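Local coordinates for galactan 1,3-beta-galactosidase (PDB 7BYS), which probably hydrolyses beta-1,3-galactan as a family 43 exo-acting glycosidase that also carries a carbohydrate-binding module, at residues V27-S39 and A47-R61. Numbering follows the deposited sequence. Where two conformers were deposited one is given.
Sequences VGSTFYWFGEDKS and AVSCYTSSDLVNWSR
W33 and W59 meet edge to face: the six-membered ring of W33 turns its rim to the indole of W59, planes at 72°, with W33 CE3 3.5 Å from W59 CE2. CG of W33 anti to the backbone N (chi1 -180°) swings the ring so that its CE3 edge meets W59. W33 CB makes a CH-pi contact over the six-membered ring of W59, and F31 CB lies 4.0 Å from W59 CH2. S53 CB lies against the opposite face of W59, toward its rim. Replacing W59 by an alanine is likely to open a gap where W33 CE3 and CB rest and to cost F31 CB its neighbour. On the same side of the sheet, L56 CD2 lies over one face of the F31 ring in a CH-pi contact, 4.1 Å from the centroid. Antiparallel backbone bonds include F31 N to S53 O (2.7 Å) and W33 N to Y51 O (2.8 Å). D37 OD2 takes R61 NH2 in a salt bridge of 2.9 Å; the carboxylate is met from above its plane, the guanidinium at its edge, and D64 is a second partner of NH2. On the face opposite W33, C50 SG, disulfide-bonded to C119, lies 3.5 Å from F34 CE2. The hairpin 30-36/48-53 forms the middle of a four-stranded antiparallel blade of the GH43 five-bladed beta-propeller, flanked by strands 22-27 and 60-61; W33 meets Y270 and W272 of another blade, while F34 and V48 pack on strand 79-88.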
ATOM      1  N   VAL A  27      -6.683 -10.576  16.748  1.00 12.53           N
ATOM      2  CA  VAL A  27      -6.863 -11.200  18.057  1.00 14.03           C
ATOM      3  C   VAL A  27      -8.355 -11.187  18.341  1.00 16.06           C
ATOM      4  O   VAL A  27      -8.944 -10.123  18.571  1.00 15.03           O
ATOM      5  CB  VAL A  27      -6.090 -10.469  19.163  1.00 13.30           C
ATOM      6  CG1 VAL A  27      -6.251 -11.205  20.507  1.00 21.47           C
ATOM      7  CG2 VAL A  27      -4.626 -10.309  18.788  1.00 15.80           C
ATOM      8  N   GLY A  28      -8.970 -12.364  18.330  1.00 18.91           N
ATOM      9  CA  GLY A  28     -10.417 -12.395  18.436  1.00 19.26           C
ATOM     10  C   GLY A  28     -11.007 -11.616  17.280  1.00 17.72           C
ATOM     11  O   GLY A  28     -10.651 -11.831  16.117  1.00 19.96           O
ATOM     12  N   SER A  29     -11.888 -10.671  17.595  1.00 16.86           N
ATOM     13  CA  SER A  29     -12.537  -9.858  16.579  1.00 20.56           C
ATOM     14  C   SER A  29     -11.851  -8.510  16.373  1.00 20.45           C
ATOM     15  O   SER A  29     -12.362  -7.681  15.615  1.00 20.90           O
ATOM     16  CB  SER A  29     -14.013  -9.658  16.925  1.00 21.07           C
ATOM     17  OG  SER A  29     -14.134  -9.033  18.190  1.00 23.59           O
ATOM     18  N   THR A  30     -10.717  -8.268  17.030  1.00 16.07           N
ATOM     19  CA  THR A  30     -10.012  -6.996  16.923  1.00 14.39           C
ATOM     20  C   THR A  30      -8.817  -7.139  15.990  1.00 13.72           C
ATOM     21  O   THR A  30      -8.062  -8.110  16.069  1.00 14.74           O
ATOM     22  CB  THR A  30      -9.527  -6.515  18.296  1.00 15.48           C
ATOM     23  OG1 THR A  30     -10.649  -6.382  19.176  1.00 20.55           O
ATOM     24  CG2 THR A  30      -8.842  -5.155  18.183  1.00 15.51           C
ATOM     25  N   PHE A  31      -8.656  -6.167  15.102  1.00 11.56           N
ATOM     26  CA  PHE A  31      -7.526  -6.127  14.190  1.00 10.34           C
ATOM     27  C   PHE A  31      -6.522  -5.085  14.663  1.00 11.38           C
ATOM     28  O   PHE A  31      -6.906  -4.016  15.155  1.00 11.68           O
ATOM     29  CB  PHE A  31      -7.983  -5.825  12.759  1.00 12.45           C
ATOM     30  CG  PHE A  31      -8.724  -6.969  12.119  1.00 12.64           C
ATOM     31  CD1 PHE A  31     -10.081  -7.125  12.328  1.00 14.72           C
ATOM     32  CD2 PHE A  31      -8.051  -7.914  11.355  1.00 12.96           C
ATOM     33  CE1 PHE A  31     -10.768  -8.187  11.756  1.00 14.23           C
ATOM     34  CE2 PHE A  31      -8.733  -8.980  10.775  1.00 16.42           C
ATOM     35  CZ  PHE A  31     -10.081  -9.119  10.984  1.00 16.23           C
ATOM     36  N   TYR A  32      -5.239  -5.412  14.508  1.00 11.36           N
ATOM     37  CA  TYR A  32      -4.114  -4.578  14.908  1.00 10.07           C
ATOM     38  C   TYR A  32      -3.276  -4.299  13.673  1.00  9.71           C
ATOM     39  O   TYR A  32      -2.865  -5.230  12.975  1.00 11.10           O
ATOM     40  CB  TYR A  32      -3.266  -5.271  15.991  1.00  9.90           C
ATOM     41  CG  TYR A  32      -4.027  -5.462  17.273  1.00 12.20           C
ATOM     42  CD1 TYR A  32      -4.951  -6.499  17.412  1.00 12.42           C
ATOM     43  CD2 TYR A  32      -3.850  -4.590  18.335  1.00 14.25           C
ATOM     44  CE1 TYR A  32      -5.680  -6.655  18.588  1.00 14.54           C
ATOM     45  CE2 TYR A  32      -4.575  -4.745  19.512  1.00 14.30           C
ATOM     46  CZ  TYR A  32      -5.484  -5.770  19.622  1.00 15.81           C
ATOM     47  OH  TYR A  32      -6.201  -5.919  20.792  1.00 19.42           O
ATOM     48  N   TRP A  33      -3.053  -3.023  13.395  1.00  9.07           N
ATOM     49  CA  TRP A  33      -2.218  -2.581  12.287  1.00  7.79           C
ATOM     50  C   TRP A  33      -0.946  -1.999  12.887  1.00  8.68           C
ATOM     51  O   TRP A  33      -0.994  -0.980  13.582  1.00  9.67           O
ATOM     52  CB  TRP A  33      -3.007  -1.560  11.464  1.00  8.30           C
ATOM     53  CG  TRP A  33      -2.296  -0.992  10.265  1.00  9.22           C
ATOM     54  CD1 TRP A  33      -1.025  -1.266   9.833  1.00  8.41           C
ATOM     55  CD2 TRP A  33      -2.837  -0.032   9.341  1.00  8.77           C
ATOM     56  NE1 TRP A  33      -0.749  -0.529   8.698  1.00  8.44           N
ATOM     57  CE2 TRP A  33      -1.841   0.240   8.382  1.00  8.49           C
ATOM     58  CE3 TRP A  33      -4.066   0.640   9.249  1.00  9.65           C
ATOM     59  CZ2 TRP A  33      -2.043   1.137   7.327  1.00  9.21           C
ATOM     60  CZ3 TRP A  33      -4.264   1.532   8.210  1.00  9.50           C
ATOM     61  CH2 TRP A  33      -3.259   1.780   7.262  1.00  9.87           C
ATOM     62  N   PHE A  34       0.176  -2.680  12.659  1.00  8.34           N
ATOM     63  CA  PHE A  34       1.494  -2.209  13.043  1.00  8.22           C
ATOM     64  C   PHE A  34       2.192  -1.646  11.819  1.00  8.55           C
ATOM     65  O   PHE A  34       2.032  -2.161  10.714  1.00  8.97           O
ATOM     66  CB  PHE A  34       2.349  -3.363  13.569  1.00  9.30           C
ATOM     67  CG  PHE A  34       1.757  -4.063  14.747  1.00  8.67           C
ATOM     68  CD1 PHE A  34       0.904  -5.139  14.580  1.00 10.27           C
ATOM     69  CD2 PHE A  34       2.060  -3.647  16.027  1.00  9.89           C
ATOM     70  CE1 PHE A  34       0.348  -5.788  15.676  1.00 10.90           C
ATOM     71  CE2 PHE A  34       1.501  -4.292  17.126  1.00 11.88           C
ATOM     72  CZ  PHE A  34       0.646  -5.355  16.951  1.00  9.24           C
ATOM     73  N   GLY A  35       2.990  -0.608  12.015  1.00  8.00           N
ATOM     74  CA  GLY A  35       3.707  -0.092  10.866  1.00  8.84           C
ATOM     75  C   GLY A  35       4.780   0.879  11.283  1.00  8.97           C
ATOM     76  O   GLY A  35       4.976   1.161  12.468  1.00  9.97           O
ATOM     77  N   GLU A  36       5.485   1.386  10.275  1.00  8.83           N
ATOM     78  CA  GLU A  36       6.528   2.386  10.485  1.00  9.22           C
ATOM     79  C   GLU A  36       5.901   3.767  10.649  1.00  7.70           C
ATOM     80  O   GLU A  36       5.137   4.219   9.791  1.00 10.23           O
ATOM     81  CB  GLU A  36       7.464   2.405   9.276  1.00  9.57           C
ATOM     82  CG  GLU A  36       8.011   1.043   8.900  1.00 10.60           C
ATOM     83  CD  GLU A  36       8.333   0.938   7.421  1.00 13.29           C
ATOM     84  OE1 GLU A  36       8.338   1.976   6.723  1.00 14.78           O
ATOM     85  OE2 GLU A  36       8.548  -0.181   6.928  1.00 10.46           O
ATOM     86  N   ASP A  37       6.254   4.460  11.737  1.00 10.39           N
ATOM     87  CA  ASP A  37       5.845   5.853  11.917  1.00 11.63           C
ATOM     88  C   ASP A  37       6.847   6.724  11.173  1.00 11.88           C
ATOM     89  O   ASP A  37       8.018   6.790  11.542  1.00 13.10           O
ATOM     90  CB  ASP A  37       5.818   6.190  13.406  1.00 11.39           C
ATOM     91  CG  ASP A  37       5.332   7.602  13.691  1.00 17.39           C
ATOM     92  OD1 ASP A  37       5.300   8.444  12.773  1.00 15.15           O
ATOM     93  OD2 ASP A  37       4.983   7.881  14.857  1.00 15.99           O
ATOM     94  N   LYS A  38       6.400   7.384  10.113  1.00 11.82           N
ATOM     95  CA  LYS A  38       7.284   8.235   9.329  1.00 12.44           C
ATOM     96  C   LYS A  38       6.849   9.695   9.399  1.00 13.40           C
ATOM     97  O   LYS A  38       7.080  10.457   8.467  1.00 12.43           O
ATOM     98  CB  LYS A  38       7.370   7.744   7.885  1.00 12.94           C
ATOM     99  CG  LYS A  38       7.984   6.349   7.778  1.00 12.66           C
ATOM    100  CD  LYS A  38       8.070   5.853   6.335  1.00 15.58           C
ATOM    101  CE  LYS A  38       9.468   5.310   6.010  1.00 17.52           C
ATOM    102  NZ  LYS A  38       9.961   4.275   6.979  1.00 19.67           N
ATOM    103  N   SER A  39       6.248  10.106  10.521  1.00 14.11           N
ATOM    104  CA  SER A  39       5.601  11.414  10.583  1.00 15.53           C
ATOM    105  C   SER A  39       6.575  12.576  10.459  1.00 25.36           C
ATOM    106  O   SER A  39       6.137  13.699  10.185  1.00 23.59           O
ATOM    107  CB  SER A  39       4.793  11.555  11.868  1.00 18.86           C
ATOM    108  OG  SER A  39       5.634  11.365  12.980  1.00 22.15           O
ATOM    109  N   ALA A  47       9.144   5.015  15.419  1.00 11.43           N
ATOM    110  CA  ALA A  47       8.359   4.088  16.224  1.00 10.55           C
ATOM    111  C   ALA A  47       7.739   3.040  15.317  1.00  8.84           C
ATOM    112  O   ALA A  47       7.534   3.270  14.120  1.00 10.11           O
ATOM    113  CB  ALA A  47       7.246   4.814  16.985  1.00 12.13           C
ATOM    114  N   VAL A  48       7.430   1.887  15.906  1.00  9.33           N
ATOM    115  CA  VAL A  48       6.434   0.982  15.338  1.00  7.71           C
ATOM    116  C   VAL A  48       5.112   1.368  15.993  1.00 10.57           C
ATOM    117  O   VAL A  48       4.961   1.241  17.211  1.00  9.55           O
ATOM    118  CB  VAL A  48       6.772  -0.495  15.589  1.00  9.33           C
ATOM    119  CG1 VAL A  48       5.629  -1.390  15.082  1.00 10.22           C
ATOM    120  CG2 VAL A  48       8.076  -0.881  14.898  1.00 10.96           C
ATOM    121  N   SER A  49       4.173   1.863  15.192  1.00  9.39           N
ATOM    122  CA  SER A  49       2.860   2.256  15.660  1.00  9.28           C
ATOM    123  C   SER A  49       1.955   1.045  15.851  1.00 11.08           C
ATOM    124  O   SER A  49       2.246  -0.069  15.393  1.00 10.97           O
ATOM    125  CB  SER A  49       2.221   3.205  14.654  1.00 10.78           C
ATOM    126  OG  SER A  49       2.189   2.578  13.375  1.00 11.73           O
ATOM    127  N   CYS A  50       0.841   1.275  16.545  1.00 10.42           N
ATOM    128  CA  CYS A  50      -0.149   0.240  16.791  1.00 10.65           C
ATOM    129  C   CYS A  50      -1.523   0.880  16.752  1.00 11.55           C
ATOM    130  O   CYS A  50      -1.835   1.718  17.608  1.00 13.50           O
ATOM    131  CB  CYS A  50       0.079  -0.405  18.166  1.00 11.77           C
ATOM    132  SG  CYS A  50      -0.791  -2.018  18.357  1.00 14.23           S
ATOM    133  N   TYR A  51      -2.339   0.473  15.782  1.00 10.73           N
ATOM    134  CA  TYR A  51      -3.709   0.945  15.636  1.00 12.04           C
ATOM    135  C   TYR A  51      -4.651  -0.243  15.722  1.00 11.58           C
ATOM    136  O   TYR A  51      -4.335  -1.327  15.231  1.00 11.17           O
ATOM    137  CB  TYR A  51      -3.926   1.611  14.272  1.00 10.83           C
ATOM    138  CG  TYR A  51      -3.102   2.844  14.006  1.00 10.80           C
ATOM    139  CD1 TYR A  51      -1.781   2.742  13.620  1.00  9.83           C
ATOM    140  CD2 TYR A  51      -3.666   4.115  14.119  1.00  9.40           C
ATOM    141  CE1 TYR A  51      -1.022   3.867  13.373  1.00  9.06           C
ATOM    142  CE2 TYR A  51      -2.915   5.255  13.868  1.00  9.20           C
ATOM    143  CZ  TYR A  51      -1.595   5.129  13.495  1.00 10.01           C
ATOM    144  OH  TYR A  51      -0.804   6.228  13.228  1.00 10.81           O
ATOM    145  N   THR A  52      -5.821  -0.032  16.313  1.00 11.97           N
ATOM    146  CA  THR A  52      -6.799  -1.099  16.453  1.00 11.49           C
ATOM    147  C   THR A  52      -8.096  -0.757  15.726  1.00 12.10           C
ATOM    148  O   THR A  52      -8.456   0.415  15.569  1.00 11.22           O
ATOM    149  CB  THR A  52      -7.094  -1.398  17.923  1.00 11.80           C
ATOM    150  OG1 THR A  52      -7.748  -0.269  18.504  1.00 15.26           O
ATOM    151  CG2 THR A  52      -5.814  -1.691  18.693  1.00 15.80           C
ATOM    152  N   SER A  53      -8.806  -1.795  15.278  1.00 11.94           N
ATOM    153  CA  SER A  53     -10.095  -1.602  14.632  1.00 12.36           C
ATOM    154  C   SER A  53     -10.863  -2.911  14.671  1.00 13.91           C
ATOM    155  O   SER A  53     -10.271  -3.988  14.724  1.00 13.75           O
ATOM    156  CB  SER A  53      -9.885  -1.191  13.169  0.60 13.50           C
ATOM    157  OG  SER A  53     -11.098  -1.129  12.445  0.60 11.40           O
ATOM    158  N   SER A  54     -12.188  -2.806  14.631  1.00 13.82           N
ATOM    159  CA  SER A  54     -13.035  -3.973  14.435  1.00 16.14           C
ATOM    160  C   SER A  54     -13.552  -4.104  13.011  1.00 15.92           C
ATOM    161  O   SER A  54     -14.120  -5.151  12.671  1.00 19.00           O
ATOM    162  CB  SER A  54     -14.217  -3.927  15.400  1.00 19.09           C
ATOM    163  OG  SER A  54     -15.085  -2.864  15.049  0.63 19.12           O
ATOM    164  N   ASP A  55     -13.358  -3.081  12.169  1.00 13.72           N
ATOM    165  CA  ASP A  55     -13.942  -3.058  10.835  1.00 14.03           C
ATOM    166  C   ASP A  55     -12.941  -2.815   9.711  1.00 14.47           C
ATOM    167  O   ASP A  55     -13.355  -2.783   8.547  1.00 14.61           O
ATOM    168  CB  ASP A  55     -15.082  -2.027  10.738  1.00 15.77           C
ATOM    169  CG  ASP A  55     -14.639  -0.604  11.067  1.00 21.46           C
ATOM    170  OD1 ASP A  55     -13.427  -0.306  11.029  1.00 15.33           O
ATOM    171  OD2 ASP A  55     -15.524   0.232  11.360  1.00 28.05           O
ATOM    172  N   LEU A  56     -11.652  -2.658  10.020  1.00 12.72           N
ATOM    173  CA  LEU A  56     -10.562  -2.407   9.069  1.00 13.80           C
ATOM    174  C   LEU A  56     -10.562  -1.000   8.486  1.00 12.88           C
ATOM    175  O   LEU A  56      -9.768  -0.724   7.563  1.00 14.28           O
ATOM    176  CB  LEU A  56     -10.491  -3.442   7.937  0.59 14.75           C
ATOM    177  CG  LEU A  56     -10.084  -4.859   8.323  0.59 16.05           C
ATOM    178  CD1 LEU A  56     -10.006  -5.712   7.073  0.59 14.26           C
ATOM    179  CD2 LEU A  56      -8.746  -4.868   9.080  0.59 12.53           C
ATOM    180  N   VAL A  57     -11.413  -0.090   8.972  1.00 13.87           N
ATOM    181  CA  VAL A  57     -11.505   1.237   8.359  1.00 14.12           C
ATOM    182  C   VAL A  57     -11.356   2.344   9.394  1.00 14.86           C
ATOM    183  O   VAL A  57     -10.724   3.376   9.133  1.00 17.17           O
ATOM    184  CB  VAL A  57     -12.804   1.387   7.548  1.00 17.90           C
ATOM    185  CG1 VAL A  57     -12.936   2.802   6.998  1.00 24.55           C
ATOM    186  CG2 VAL A  57     -12.824   0.376   6.417  1.00 20.86           C
ATOM    187  N   ASN A  58     -11.921   2.134  10.579  1.00 13.31           N
ATOM    188  CA  ASN A  58     -11.860   3.112  11.661  1.00 17.01           C
ATOM    189  C   ASN A  58     -10.790   2.666  12.653  1.00 13.97           C
ATOM    190  O   ASN A  58     -11.021   1.770  13.470  1.00 15.81           O
ATOM    191  CB  ASN A  58     -13.225   3.266  12.317  1.00 19.67           C
ATOM    192  CG  ASN A  58     -14.225   3.941  11.403  1.00 26.70           C
ATOM    193  OD1 ASN A  58     -14.164   5.152  11.187  1.00 32.78           O
ATOM    194  ND2 ASN A  58     -15.144   3.158  10.846  1.00 36.71           N
ATOM    195  N   TRP A  59      -9.630   3.317  12.598  1.00 12.58           N
ATOM    196  CA  TRP A  59      -8.432   2.880  13.299  1.00 11.27           C
ATOM    197  C   TRP A  59      -8.156   3.811  14.467  1.00 11.78           C
ATOM    198  O   TRP A  59      -8.111   5.036  14.293  1.00 13.92           O
ATOM    199  CB  TRP A  59      -7.231   2.860  12.348  1.00 11.93           C
ATOM    200  CG  TRP A  59      -7.342   1.800  11.297  1.00 10.60           C
ATOM    201  CD1 TRP A  59      -7.716   1.957   9.993  1.00 14.64           C
ATOM    202  CD2 TRP A  59      -7.068   0.404  11.473  1.00 10.66           C
ATOM    203  NE1 TRP A  59      -7.699   0.742   9.346  1.00 11.59           N
ATOM    204  CE2 TRP A  59      -7.316  -0.232  10.232  1.00 10.34           C
ATOM    205  CE3 TRP A  59      -6.653  -0.370  12.563  1.00 11.25           C
ATOM    206  CZ2 TRP A  59      -7.140  -1.611  10.050  1.00 10.76           C
ATOM    207  CZ3 TRP A  59      -6.485  -1.744  12.384  1.00 10.12           C
ATOM    208  CH2 TRP A  59      -6.730  -2.346  11.136  1.00 11.49           C
ATOM    209  N   SER A  60      -7.965   3.228  15.643  1.00 11.24           N
ATOM    210  CA  SER A  60      -7.729   3.963  16.876  1.00 12.21           C
ATOM    211  C   SER A  60      -6.276   3.765  17.286  1.00 12.06           C
ATOM    212  O   SER A  60      -5.843   2.630  17.508  1.00 13.31           O
ATOM    213  CB  SER A  60      -8.659   3.425  17.962  0.55 14.59           C
ATOM    214  OG  SER A  60      -8.577   4.197  19.144  0.55 15.99           O
ATOM    215  N   ARG A  61      -5.526   4.862  17.390  1.00 11.89           N
ATOM    216  CA  ARG A  61      -4.104   4.767  17.696  1.00 11.93           C
ATOM    217  C   ARG A  61      -3.863   4.509  19.179  1.00 15.22           C
ATOM    218  O   ARG A  61      -4.333   5.265  20.040  1.00 14.65           O
ATOM    219  CB  ARG A  61      -3.358   6.017  17.237  1.00 10.16           C
ATOM    220  CG  ARG A  61      -1.868   5.795  17.284  1.00 10.79           C
ATOM    221  CD  ARG A  61      -1.075   6.908  16.657  1.00 11.86           C
ATOM    222  NE  ARG A  61       0.329   6.527  16.626  1.00 12.64           N
ATOM    223  CZ  ARG A  61       1.296   7.211  16.025  1.00 14.31           C
ATOM    224  NH1 ARG A  61       1.011   8.337  15.378  1.00 18.41           N
ATOM    225  NH2 ARG A  61       2.552   6.769  16.075  1.00 13.54           N
TER
HETATM  226  O   HOH W   1     -14.227  -7.612  13.921  1.00 19.14           O
HETATM  227  O   HOH W   2       9.677   4.714  12.343  1.00 12.20           O
HETATM  228  O   HOH W   3       2.990   9.973  14.203  1.00 25.04           O